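Local coordinates for protein adhesin (Streptococcus sanguinis SK1 = NCTC 7863, PDB 6VT2) that binds sialylated glycans through tandem Siglec-like modules, and so probably attaches the bacterium to sialoglycan-bearing host surfaces, at residues Q343-R357 and V368-V380. Numbering follows the deposited sequence.
Sequences QLSTSEKTAIEEKVR and VQYVVNNDGSVTV
The 346-357 part of helix 346-360 runs over the hairpin of strands 369-372 and 378-381, its axis 8.5 Å from that of strand 369-372 and the two directions 144° apart, while L344 N, just ahead of the helix, donates to N374 O (2.9 Å) in the hairpin's type I turn, N373 to G376. This is a helix laid on a small antiparallel sheet in the second atypical Rib domain; the glycan pockets lie in the Siglec-like domains. I352, V356, V372 and V378 form the apolar layer between them, with I352 CG2 3.7 Å from V378 CG2; T336 and V401 also touch I352, and I395 closes against V356 and V378. L344 CD2 sits tightly on G376 CA (3.5 Å), where a glycine leaves room for the leucine. K349 carries its aliphatic part past V372, CG lying 3.7 Å from V372 CG1, and the chain, extended beyond CG (chi2 176°), delivers NZ to the turn. There N374 OD1 takes two donors from opposite faces of its amide plane: K349 NZ at 2.6 Å, and Q343 NE2, which stands well above that plane. The Q343 amide also gives a nearly straight bond to L344 O, and these two bonds fix its rotation. Towards the other end of the helix, V356 CG1 lies over one face of the Y370 ring, a CH-pi contact 3.9 Å from the centroid, while E353 CG packs on Y370 CB. One water links E353 OE1 to Y370 N; a second lies at the ring's edge, donating to R357 O and hydrogen-bonded to Y370 OH at 2.7 Å.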
# COMPACT_ATOMS: atom_id res chain seq x y z
N GLN A 343 -20.69 30.09 -58.75
CA GLN A 343 -21.67 30.82 -57.97
C GLN A 343 -22.79 29.86 -57.65
O GLN A 343 -23.71 29.64 -58.46
CB GLN A 343 -22.19 32.04 -58.70
CG GLN A 343 -23.23 32.81 -57.93
CD GLN A 343 -22.63 33.36 -56.63
OE1 GLN A 343 -21.83 34.29 -56.67
NE2 GLN A 343 -23.01 32.78 -55.49
N LEU A 344 -22.78 29.32 -56.45
CA LEU A 344 -23.84 28.44 -56.03
C LEU A 344 -25.07 29.26 -55.73
O LEU A 344 -24.96 30.34 -55.32
CB LEU A 344 -23.41 27.72 -54.76
CG LEU A 344 -22.76 26.37 -55.00
CD1 LEU A 344 -21.48 26.53 -55.78
CD2 LEU A 344 -22.52 25.66 -53.68
N SER A 345 -26.20 28.65 -55.88
CA SER A 345 -27.46 29.20 -55.48
C SER A 345 -27.64 28.99 -53.98
O SER A 345 -27.02 28.11 -53.36
CB SER A 345 -28.60 28.56 -56.23
OG SER A 345 -28.66 27.18 -55.95
N THR A 346 -28.61 29.70 -53.43
CA THR A 346 -28.97 29.48 -52.04
C THR A 346 -29.39 28.03 -51.80
O THR A 346 -28.95 27.41 -50.81
CB THR A 346 -30.07 30.48 -51.67
OG1 THR A 346 -29.56 31.79 -51.83
CG2 THR A 346 -30.50 30.29 -50.22
N SER A 347 -30.17 27.45 -52.71
CA SER A 347 -30.58 26.08 -52.46
C SER A 347 -29.37 25.13 -52.49
O SER A 347 -29.34 24.15 -51.73
CB SER A 347 -31.65 25.62 -53.45
OG SER A 347 -31.17 25.69 -54.76
N GLU A 348 -28.41 25.37 -53.38
CA GLU A 348 -27.26 24.50 -53.41
C GLU A 348 -26.44 24.63 -52.14
O GLU A 348 -25.97 23.63 -51.60
CB GLU A 348 -26.44 24.82 -54.65
CG GLU A 348 -27.08 24.30 -55.98
CD GLU A 348 -26.58 25.07 -57.20
OE1 GLU A 348 -26.95 24.67 -58.34
OE2 GLU A 348 -25.76 26.01 -57.07
N LYS A 349 -26.28 25.85 -51.65
CA LYS A 349 -25.57 26.07 -50.40
C LYS A 349 -26.28 25.38 -49.26
O LYS A 349 -25.64 24.76 -48.41
CB LYS A 349 -25.45 27.56 -50.13
CG LYS A 349 -24.51 28.28 -51.01
CD LYS A 349 -24.50 29.82 -50.75
CE LYS A 349 -23.47 30.48 -51.58
NZ LYS A 349 -23.51 31.93 -51.35
N THR A 350 -27.59 25.51 -49.19
CA THR A 350 -28.35 24.84 -48.15
C THR A 350 -28.17 23.34 -48.19
O THR A 350 -28.00 22.70 -47.14
CB THR A 350 -29.83 25.21 -48.30
OG1 THR A 350 -29.91 26.63 -48.19
CG2 THR A 350 -30.62 24.61 -47.21
N ALA A 351 -28.19 22.75 -49.38
CA ALA A 351 -28.05 21.31 -49.47
C ALA A 351 -26.68 20.88 -49.00
O ALA A 351 -26.55 19.82 -48.37
CB ALA A 351 -28.26 20.85 -50.91
N ILE A 352 -25.64 21.66 -49.34
CA ILE A 352 -24.28 21.32 -48.92
C ILE A 352 -24.17 21.40 -47.41
O ILE A 352 -23.60 20.52 -46.74
CB ILE A 352 -23.24 22.21 -49.61
CG1 ILE A 352 -23.08 21.82 -51.08
CG2 ILE A 352 -21.91 22.11 -48.92
CD1 ILE A 352 -22.34 22.86 -51.84
N GLU A 353 -24.69 22.50 -46.87
CA GLU A 353 -24.58 22.66 -45.44
C GLU A 353 -25.22 21.47 -44.74
O GLU A 353 -24.66 20.97 -43.77
CB GLU A 353 -25.22 23.95 -44.99
CG GLU A 353 -24.95 24.16 -43.49
CD GLU A 353 -25.58 25.38 -42.87
OE1 GLU A 353 -25.84 25.30 -41.64
OE2 GLU A 353 -25.80 26.38 -43.60
N GLU A 354 -26.36 20.97 -45.24
CA GLU A 354 -27.04 19.87 -44.58
C GLU A 354 -26.20 18.60 -44.63
O GLU A 354 -26.16 17.82 -43.67
CB GLU A 354 -28.42 19.63 -45.22
CG GLU A 354 -29.10 18.36 -44.80
CD GLU A 354 -29.22 18.24 -43.29
OE1 GLU A 354 -29.35 17.08 -42.81
OE2 GLU A 354 -29.19 19.29 -42.60
N LYS A 355 -25.55 18.36 -45.74
CA LYS A 355 -24.74 17.17 -45.85
C LYS A 355 -23.51 17.26 -44.97
O LYS A 355 -23.08 16.25 -44.39
CB LYS A 355 -24.31 16.94 -47.28
CG LYS A 355 -25.47 16.58 -48.24
CD LYS A 355 -24.98 16.33 -49.65
CE LYS A 355 -26.13 16.05 -50.52
NZ LYS A 355 -25.72 15.67 -51.93
N VAL A 356 -22.93 18.46 -44.89
CA VAL A 356 -21.77 18.64 -44.01
C VAL A 356 -22.19 18.49 -42.56
O VAL A 356 -21.52 17.79 -41.78
CB VAL A 356 -21.09 19.99 -44.27
CG1 VAL A 356 -20.08 20.24 -43.21
CG2 VAL A 356 -20.47 20.05 -45.60
N ARG A 357 -23.36 19.03 -42.22
CA ARG A 357 -23.89 18.91 -40.87
C ARG A 357 -24.07 17.45 -40.50
O ARG A 357 -23.58 16.98 -39.46
CB ARG A 357 -25.21 19.68 -40.79
CG ARG A 357 -25.85 19.72 -39.38
CD ARG A 357 -27.36 19.87 -39.47
NE ARG A 357 -27.98 18.69 -40.09
CZ ARG A 357 -28.05 17.48 -39.54
NH1 ARG A 357 -27.57 17.24 -38.32
NH2 ARG A 357 -28.61 16.48 -40.23
N VAL A 368 -20.80 24.22 -33.73
CA VAL A 368 -19.99 24.73 -34.87
C VAL A 368 -20.91 25.50 -35.80
O VAL A 368 -22.09 25.22 -35.85
CB VAL A 368 -19.27 23.67 -35.72
CG1 VAL A 368 -18.05 23.33 -34.97
CG2 VAL A 368 -20.18 22.54 -36.13
N GLN A 369 -20.31 26.39 -36.55
CA GLN A 369 -21.05 27.14 -37.57
C GLN A 369 -20.45 26.72 -38.91
O GLN A 369 -19.30 26.57 -38.99
CB GLN A 369 -20.95 28.64 -37.36
CG GLN A 369 -21.75 29.14 -36.19
CD GLN A 369 -23.22 29.40 -36.44
OE1 GLN A 369 -23.80 28.97 -37.41
NE2 GLN A 369 -23.87 30.02 -35.48
N TYR A 370 -21.29 26.48 -39.89
CA TYR A 370 -20.87 26.24 -41.25
C TYR A 370 -21.22 27.45 -42.11
O TYR A 370 -22.34 28.02 -42.01
CB TYR A 370 -21.55 25.01 -41.78
CG TYR A 370 -21.28 23.78 -41.00
CD1 TYR A 370 -20.03 23.22 -40.94
CD2 TYR A 370 -22.29 23.15 -40.33
CE1 TYR A 370 -19.82 22.05 -40.27
CE2 TYR A 370 -22.09 22.02 -39.64
CZ TYR A 370 -20.82 21.48 -39.60
OH TYR A 370 -20.56 20.37 -38.93
N VAL A 371 -20.29 27.87 -42.92
CA VAL A 371 -20.58 28.90 -43.91
C VAL A 371 -20.24 28.30 -45.26
O VAL A 371 -19.09 27.95 -45.52
CB VAL A 371 -19.79 30.20 -43.68
CG1 VAL A 371 -20.10 31.20 -44.73
CG2 VAL A 371 -20.11 30.76 -42.30
N VAL A 372 -21.24 28.14 -46.11
CA VAL A 372 -21.00 27.67 -47.47
C VAL A 372 -20.71 28.90 -48.33
O VAL A 372 -21.53 29.82 -48.47
CB VAL A 372 -22.18 26.88 -48.00
CG1 VAL A 372 -21.80 26.28 -49.37
CG2 VAL A 372 -22.58 25.76 -47.02
N ASN A 373 -19.52 28.96 -48.85
CA ASN A 373 -19.08 30.06 -49.68
C ASN A 373 -19.65 29.94 -51.08
O ASN A 373 -20.26 28.93 -51.46
CB ASN A 373 -17.59 30.07 -49.65
CG ASN A 373 -17.08 30.18 -48.18
OD1 ASN A 373 -17.49 31.09 -47.50
ND2 ASN A 373 -16.28 29.24 -47.71
N ASN A 374 -19.46 31.02 -51.84
CA ASN A 374 -20.08 31.09 -53.15
C ASN A 374 -19.59 29.99 -54.07
O ASN A 374 -20.34 29.57 -54.95
CB ASN A 374 -19.83 32.42 -53.81
CG ASN A 374 -20.68 33.50 -53.23
OD1 ASN A 374 -21.81 33.27 -52.83
ND2 ASN A 374 -20.14 34.70 -53.22
N ASP A 375 -18.36 29.49 -53.85
CA ASP A 375 -17.81 28.38 -54.63
C ASP A 375 -18.12 27.01 -54.03
O ASP A 375 -17.68 25.98 -54.57
CB ASP A 375 -16.31 28.55 -54.82
CG ASP A 375 -15.50 28.43 -53.51
OD1 ASP A 375 -16.08 28.20 -52.45
OD2 ASP A 375 -14.27 28.60 -53.55
N GLY A 376 -18.88 26.98 -52.96
CA GLY A 376 -19.29 25.73 -52.39
C GLY A 376 -18.30 25.14 -51.38
O GLY A 376 -18.62 24.12 -50.76
N SER A 377 -17.11 25.70 -51.26
CA SER A 377 -16.28 25.37 -50.11
C SER A 377 -17.01 25.78 -48.86
O SER A 377 -17.91 26.61 -48.88
CB SER A 377 -14.95 26.08 -50.22
OG SER A 377 -15.10 27.46 -50.08
N VAL A 378 -16.67 25.10 -47.76
CA VAL A 378 -17.37 25.28 -46.51
C VAL A 378 -16.36 25.71 -45.48
O VAL A 378 -15.34 25.04 -45.28
CB VAL A 378 -18.09 24.01 -46.07
CG1 VAL A 378 -18.81 24.32 -44.71
CG2 VAL A 378 -19.07 23.59 -47.07
N THR A 379 -16.61 26.85 -44.87
CA THR A 379 -15.84 27.28 -43.71
C THR A 379 -16.51 26.76 -42.46
O THR A 379 -17.69 27.00 -42.26
CB THR A 379 -15.77 28.79 -43.64
OG1 THR A 379 -15.25 29.27 -44.87
CG2 THR A 379 -14.83 29.22 -42.51
N VAL A 380 -15.75 26.05 -41.65
CA VAL A 380 -16.21 25.51 -40.39
C VAL A 380 -15.63 26.42 -39.32
O VAL A 380 -14.41 26.58 -39.22
CB VAL A 380 -15.72 24.08 -40.21
CG1 VAL A 380 -16.15 23.51 -38.92
CG2 VAL A 380 -16.18 23.19 -41.36
O HOH W 1 -24.16 26.32 -39.63
O HOH W 2 -22.53 19.03 -37.64